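Serpin-12 (Manduca sexta, PDB 6CJ7) inhibits serine proteases as a member of the serpin family and controls the prophenoloxidase activation system in larval hemolymph. Local coordinates at residues A[18-24]-A[40-44]; A[198-202]-A[379-383]. All blocks are in the same frame, centred on the assembly; numbering follows the deposited sequence.

Interaction 1 (A[18-24]-A[40-44])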
ATOM      1  N   THR A  18       8.389   4.470  -5.958  1.00 20.99           N
ATOM      2  CA  THR A  18       7.951   3.779  -4.752  1.00 20.89           C
ATOM      3  C   THR A  18       8.865   2.617  -4.373  1.00 22.29           C
ATOM      4  O   THR A  18       8.456   1.741  -3.597  1.00 21.12           O
ATOM      5  CB  THR A  18       6.503   3.292  -4.900  1.00 24.88           C
ATOM      6  OG1 THR A  18       6.375   2.459  -6.057  1.00 25.53           O
ATOM      7  CG2 THR A  18       5.542   4.475  -5.020  1.00 23.20           C
ATOM      8  N   SER A  19      10.111   2.621  -4.862  1.00 24.80           N
ATOM      9  CA  SER A  19      11.026   1.521  -4.564  1.00 25.88           C
ATOM     10  C   SER A  19      11.218   1.319  -3.061  1.00 25.16           C
ATOM     11  O   SER A  19      11.304   0.174  -2.599  1.00 25.64           O
ATOM     12  CB  SER A  19      12.373   1.755  -5.241  1.00 28.22           C
ATOM     13  OG  SER A  19      12.936   2.979  -4.800  1.00 29.40           O
ATOM     14  N   PHE A  20      11.298   2.402  -2.276  1.00 21.34           N
ATOM     15  CA  PHE A  20      11.447   2.231  -0.829  1.00 21.10           C
ATOM     16  C   PHE A  20      10.295   1.408  -0.258  1.00 23.44           C
ATOM     17  O   PHE A  20      10.510   0.453   0.507  1.00 22.53           O
ATOM     18  CB  PHE A  20      11.524   3.584  -0.122  1.00 22.42           C
ATOM     19  CG  PHE A  20      11.582   3.461   1.374  1.00 27.07           C
ATOM     20  CD1 PHE A  20      12.729   3.014   1.981  1.00 26.06           C
ATOM     21  CD2 PHE A  20      10.481   3.765   2.154  1.00 24.19           C
ATOM     22  CE1 PHE A  20      12.794   2.871   3.360  1.00 25.08           C
ATOM     23  CE2 PHE A  20      10.536   3.625   3.538  1.00 29.88           C
ATOM     24  CZ  PHE A  20      11.701   3.185   4.130  1.00 25.62           C
ATOM     25  N   GLY A  21       9.060   1.780  -0.611  1.00 19.14           N
ATOM     26  CA  GLY A  21       7.896   1.067  -0.105  1.00 19.11           C
ATOM     27  C   GLY A  21       7.851  -0.388  -0.542  1.00 21.01           C
ATOM     28  O   GLY A  21       7.426  -1.256   0.222  1.00 19.59           O
ATOM     29  N   VAL A  22       8.268  -0.676  -1.783  1.00 19.56           N
ATOM     30  CA  VAL A  22       8.343  -2.076  -2.213  1.00 19.22           C
ATOM     31  C   VAL A  22       9.376  -2.839  -1.386  1.00 20.78           C
ATOM     32  O   VAL A  22       9.137  -3.987  -0.981  1.00 20.35           O
ATOM     33  CB  VAL A  22       8.645  -2.168  -3.719  1.00 21.35           C
ATOM     34  CG1 VAL A  22       8.797  -3.623  -4.152  1.00 22.17           C
ATOM     35  CG2 VAL A  22       7.528  -1.533  -4.508  1.00 21.17           C
ATOM     36  N   ASN A  23      10.540  -2.221  -1.137  1.00 22.30           N
ATOM     37  CA  ASN A  23      11.569  -2.844  -0.302  1.00 23.58           C
ATOM     38  C   ASN A  23      11.042  -3.127   1.103  1.00 23.75           C
ATOM     39  O   ASN A  23      11.328  -4.184   1.682  1.00 24.02           O
ATOM     40  CB  ASN A  23      12.807  -1.945  -0.227  1.00 28.62           C
ATOM     41  CG  ASN A  23      13.471  -1.718  -1.578  1.00 34.09           C
ATOM     42  OD1 ASN A  23      13.373  -2.539  -2.481  1.00 35.22           O
ATOM     43  ND2 ASN A  23      14.185  -0.598  -1.700  1.00 38.01           N
ATOM     44  N   VAL A  24      10.276  -2.188   1.669  1.00 22.59           N
ATOM     45  CA  VAL A  24       9.680  -2.405   2.987  1.00 20.41           C
ATOM     46  C   VAL A  24       8.745  -3.605   2.955  1.00 21.01           C
ATOM     47  O   VAL A  24       8.798  -4.483   3.828  1.00 22.58           O
ATOM     48  CB  VAL A  24       8.952  -1.139   3.469  1.00 19.32           C
ATOM     49  CG1 VAL A  24       8.103  -1.450   4.717  1.00 20.24           C
ATOM     50  CG2 VAL A  24       9.984  -0.023   3.785  1.00 18.77           C
ATOM     51  N   PRO A  40       2.954   0.258  -1.092  1.00 20.09           N
ATOM     52  CA  PRO A  40       4.241   0.936  -1.324  1.00 19.29           C
ATOM     53  C   PRO A  40       4.087   2.431  -1.504  1.00 19.12           C
ATOM     54  O   PRO A  40       4.971   3.197  -1.089  1.00 20.20           O
ATOM     55  CB  PRO A  40       4.777   0.260  -2.595  1.00 21.61           C
ATOM     56  CG  PRO A  40       4.120  -1.111  -2.570  1.00 21.80           C
ATOM     57  CD  PRO A  40       2.731  -0.849  -2.039  1.00 24.17           C
ATOM     58  N   PHE A  41       2.969   2.866  -2.093  1.00 17.46           N
ATOM     59  CA  PHE A  41       2.685   4.291  -2.237  1.00 18.68           C
ATOM     60  C   PHE A  41       2.607   4.986  -0.874  1.00 22.09           C
ATOM     61  O   PHE A  41       3.315   5.978  -0.631  1.00 18.87           O
ATOM     62  CB  PHE A  41       1.389   4.450  -3.051  1.00 21.09           C
ATOM     63  CG  PHE A  41       0.883   5.851  -3.145  1.00 21.81           C
ATOM     64  CD1 PHE A  41       1.584   6.808  -3.863  1.00 24.03           C
ATOM     65  CD2 PHE A  41      -0.298   6.215  -2.527  1.00 29.51           C
ATOM     66  CE1 PHE A  41       1.118   8.111  -3.953  1.00 25.92           C
ATOM     67  CE2 PHE A  41      -0.775   7.514  -2.617  1.00 36.93           C
ATOM     68  CZ  PHE A  41      -0.067   8.460  -3.334  1.00 27.99           C
ATOM     69  N   SER A  42       1.786   4.459   0.042  1.00 19.54           N
ATOM     70  CA  SER A  42       1.616   5.099   1.346  1.00 18.61           C
ATOM     71  C   SER A  42       2.913   5.103   2.136  1.00 20.63           C
ATOM     72  O   SER A  42       3.211   6.069   2.843  1.00 20.32           O
ATOM     73  CB  SER A  42       0.547   4.380   2.175  1.00 19.87           C
ATOM     74  OG  SER A  42      -0.683   4.285   1.506  1.00 24.80           O
ATOM     75  N   ILE A  43       3.673   4.013   2.067  1.00 17.10           N
ATOM     76  CA  ILE A  43       4.908   3.940   2.844  1.00 18.92           C
ATOM     77  C   ILE A  43       5.933   4.926   2.297  1.00 21.77           C
ATOM     78  O   ILE A  43       6.661   5.572   3.061  1.00 20.15           O
ATOM     79  CB  ILE A  43       5.443   2.496   2.859  1.00 20.29           C
ATOM     80  CG1 ILE A  43       4.459   1.585   3.581  1.00 20.42           C
ATOM     81  CG2 ILE A  43       6.826   2.444   3.498  1.00 21.88           C
ATOM     82  CD1 ILE A  43       4.756   0.102   3.430  1.00 22.31           C
ATOM     83  N   THR A  44       6.000   5.070   0.971  1.00 18.41           N
ATOM     84  CA  THR A  44       6.910   6.049   0.380  1.00 20.57           C
ATOM     85  C   THR A  44       6.468   7.474   0.704  1.00 22.27           C
ATOM     86  O   THR A  44       7.307   8.328   1.024  1.00 20.45           O
ATOM     87  CB  THR A  44       7.003   5.826  -1.138  1.00 20.12           C
ATOM     88  OG1 THR A  44       7.385   4.470  -1.405  1.00 19.93           O
ATOM     89  CG2 THR A  44       8.053   6.746  -1.754  1.00 21.00           C
TER
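Gly21 is the hollow in this crossing. A CB on it would run into Pro40 O and Thr44 OG1, so its bare backbone lets the first turn of helix 40-51 settle close: Gly21 CA lies 3.7 Å from Pro40 O and 4.0 Å from Ile43 CG2. The axes of 19-24 and 40-44 pass 7.3 Å apart at 112°, with Gly21 CA 3.9 Å from Pro40 CA. Thr44 fills the hollow from one side; its OG1 donates to Pro40 O (2.7 Å) and accepts from Gly21 N (3.3 Å), bridging the helices with a single hydroxyl. These are the first two helices of the serpin fold, crossing in the core, where the Phe41 ring packs on Phe77 and Val80 of helix 70-85. The Pro40 ring is the bump beside Thr18 and Val22, with Val22 CG2 3.8 Å from Pro40 CB. Ile43 is the larger bump, packed against Phe20 and Val24: its CG2 is 3.9 Å from Phe20 CE2, its CD1 3.9 Å from Val24 CG1.

Interaction 2 (A[198-202]-A[379-383])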
ATOM      1  N   LYS A 198      -6.797 -27.659   3.276  1.00 39.29           N
ATOM      2  CA  LYS A 198      -7.805 -27.266   2.295  1.00 38.74           C
ATOM      3  C   LYS A 198      -8.880 -26.412   2.959  1.00 37.62           C
ATOM      4  O   LYS A 198      -9.351 -26.739   4.054  1.00 38.40           O
ATOM      5  CB  LYS A 198      -8.474 -28.492   1.656  1.00 43.73           C
ATOM      6  CG  LYS A 198      -7.588 -29.393   0.804  1.00 51.13           C
ATOM      7  CD  LYS A 198      -8.304 -30.721   0.480  1.00 48.72           C
ATOM      8  CE  LYS A 198      -9.038 -30.675  -0.875  1.00 50.27           C
ATOM      9  NZ  LYS A 198      -9.964 -31.845  -1.155  1.00 49.51           N
ATOM     10  N   LYS A 199      -9.283 -25.336   2.282  1.00 35.87           N
ATOM     11  CA  LYS A 199     -10.344 -24.446   2.750  1.00 35.84           C
ATOM     12  C   LYS A 199     -11.244 -24.042   1.590  1.00 34.99           C
ATOM     13  O   LYS A 199     -10.751 -23.668   0.517  1.00 38.05           O
ATOM     14  CB  LYS A 199      -9.781 -23.166   3.382  1.00 32.41           C
ATOM     15  CG  LYS A 199      -9.301 -23.286   4.814  1.00 36.91           C
ATOM     16  CD  LYS A 199      -9.302 -21.892   5.460  1.00 39.35           C
ATOM     17  CE  LYS A 199      -8.662 -21.876   6.834  1.00 46.58           C
ATOM     18  NZ  LYS A 199      -8.583 -20.485   7.366  1.00 43.75           N
ATOM     19  N   VAL A 200     -12.557 -24.055   1.834  1.00 34.82           N
ATOM     20  CA  VAL A 200     -13.522 -23.591   0.838  1.00 29.33           C
ATOM     21  C   VAL A 200     -13.382 -22.092   0.639  1.00 31.44           C
ATOM     22  O   VAL A 200     -13.311 -21.332   1.613  1.00 37.29           O
ATOM     23  CB  VAL A 200     -14.943 -23.954   1.287  1.00 36.19           C
ATOM     24  CG1 VAL A 200     -15.980 -23.176   0.488  1.00 42.95           C
ATOM     25  CG2 VAL A 200     -15.150 -25.440   1.147  1.00 45.46           C
ATOM     26  N   ALA A 201     -13.342 -21.662  -0.624  1.00 28.95           N
ATOM     27  CA  ALA A 201     -13.335 -20.247  -0.969  1.00 27.62           C
ATOM     28  C   ALA A 201     -14.275 -20.013  -2.148  1.00 30.97           C
ATOM     29  O   ALA A 201     -14.655 -20.944  -2.873  1.00 27.79           O
ATOM     30  CB  ALA A 201     -11.920 -19.741  -1.310  1.00 30.31           C
ATOM     31  N   SER A 202     -14.664 -18.752  -2.321  1.00 29.29           N
ATOM     32  CA  SER A 202     -15.561 -18.337  -3.399  1.00 27.52           C
ATOM     33  C   SER A 202     -14.744 -17.869  -4.597  1.00 29.77           C
ATOM     34  O   SER A 202     -14.159 -16.782  -4.578  1.00 31.88           O
ATOM     35  CB  SER A 202     -16.496 -17.230  -2.920  1.00 30.47           C
ATOM     36  OG  SER A 202     -17.411 -17.728  -1.963  1.00 34.14           O
ATOM     37  N   ASP A 379      -4.339 -17.007   2.246  1.00 24.41           N
ATOM     38  CA  ASP A 379      -5.615 -17.585   2.663  1.00 28.89           C
ATOM     39  C   ASP A 379      -6.700 -16.556   2.379  1.00 27.28           C
ATOM     40  O   ASP A 379      -6.896 -15.631   3.173  1.00 26.28           O
ATOM     41  CB  ASP A 379      -5.588 -17.948   4.155  1.00 31.28           C
ATOM     42  CG  ASP A 379      -6.851 -18.661   4.621  1.00 33.11           C
ATOM     43  OD1 ASP A 379      -7.852 -18.671   3.872  1.00 28.51           O
ATOM     44  OD2 ASP A 379      -6.845 -19.210   5.752  1.00 33.56           O
ATOM     45  N   PRO A 380      -7.422 -16.677   1.263  1.00 25.50           N
ATOM     46  CA  PRO A 380      -8.418 -15.656   0.918  1.00 22.51           C
ATOM     47  C   PRO A 380      -9.652 -15.659   1.810  1.00 25.98           C
ATOM     48  O   PRO A 380     -10.492 -14.765   1.651  1.00 30.29           O
ATOM     49  CB  PRO A 380      -8.786 -16.013  -0.531  1.00 22.90           C
ATOM     50  CG  PRO A 380      -8.591 -17.503  -0.587  1.00 22.99           C
ATOM     51  CD  PRO A 380      -7.362 -17.760   0.265  1.00 28.30           C
ATOM     52  N   THR A 381      -9.800 -16.629   2.719  1.00 25.88           N
ATOM     53  CA  THR A 381     -10.962 -16.679   3.598  1.00 29.71           C
ATOM     54  C   THR A 381     -10.799 -15.807   4.832  1.00 32.71           C
ATOM     55  O   THR A 381     -11.761 -15.646   5.590  1.00 36.00           O
ATOM     56  CB  THR A 381     -11.252 -18.120   4.039  1.00 33.12           C
ATOM     57  OG1 THR A 381     -10.232 -18.580   4.944  1.00 33.23           O
ATOM     58  CG2 THR A 381     -11.307 -19.044   2.835  1.00 31.95           C
ATOM     59  N   LEU A 382      -9.611 -15.255   5.054  1.00 28.98           N
ATOM     60  CA  LEU A 382      -9.319 -14.453   6.229  1.00 31.85           C
ATOM     61  C   LEU A 382      -9.162 -13.001   5.820  1.00 30.65           C
ATOM     62  O   LEU A 382      -8.491 -12.695   4.827  1.00 32.52           O
ATOM     63  CB  LEU A 382      -8.045 -14.944   6.925  1.00 35.56           C
ATOM     64  CG  LEU A 382      -8.158 -16.370   7.471  1.00 41.75           C
ATOM     65  CD1 LEU A 382      -6.839 -16.850   8.048  1.00 49.23           C
ATOM     66  CD2 LEU A 382      -9.259 -16.456   8.508  1.00 37.86           C
ATOM     67  N   GLU A 383      -9.781 -12.112   6.587  1.00 28.64           N
ATOM     68  CA  GLU A 383      -9.779 -10.696   6.252  1.00 28.85           C
ATOM     69  C   GLU A 383      -8.595  -9.928   6.825  1.00 37.54           C
ATOM     70  O   GLU A 383      -8.404  -8.767   6.454  1.00 37.24           O
ATOM     71  CB  GLU A 383     -11.081 -10.046   6.735  1.00 43.62           C
ATOM     72  CG  GLU A 383     -12.325 -10.741   6.217  1.00 56.37           C
ATOM     73  CD  GLU A 383     -13.520  -9.818   6.140  1.00 67.79           C
ATOM     74  OE1 GLU A 383     -13.624  -8.902   6.985  1.00 71.72           O
ATOM     75  OE2 GLU A 383     -14.354 -10.007   5.228  1.00 72.82           O
TER
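A single extended lysine reaches from a strand to a turn near the C terminus: Lys199 NZ forms a salt bridge with Asp379 OD2 at 2.7 Å and a weak hydrogen bond with Thr381 OG1 at 3.5 Å. The carboxylate is already held in place, because Asp379 OD1 accepts from both Thr381 OG1 (2.6 Å) and Thr381 N (3.0 Å), leaving OD2 directed at the lysine. No backbone hydrogen bond joins the two segments; the closest CA atoms, of Ala201 and Thr381, are 6.3 Å apart. Beside the charged pair, Ala201 CB meets Pro380 CG at 4.1 Å in an apolar contact, while the methyl Thr381 CG2 lies 3.3 Å from the backbone carbonyl Val200 O. Pro380 also packs on Phe191, in the strand paired with 198-202, and on Phe275 of strand 265-282. The contact is thus an Asx turn within a type I beta turn, Asp379 to Leu382, packed on what corresponds to sheet C of the serpin fold.

From the N terminus, the chain first closes interaction 1, a local loop of 15 residues that brings helix 40-51 back across helix 19-31. It then runs through helix 70-85 and the central strands before interaction 2 opens at 198-202. That contact spans 176 residues and closes at 379-383, just after strand 370-377. The two loops lie in series, neither nested nor crossed, with centres 27 Å apart and nearest atoms about 16 Å apart. Strand 370-377 leads from one region to the other: its Pro371 and Met374 touch Thr18 and Pro40, and the turn following it meets strand 198-215 at the periphery.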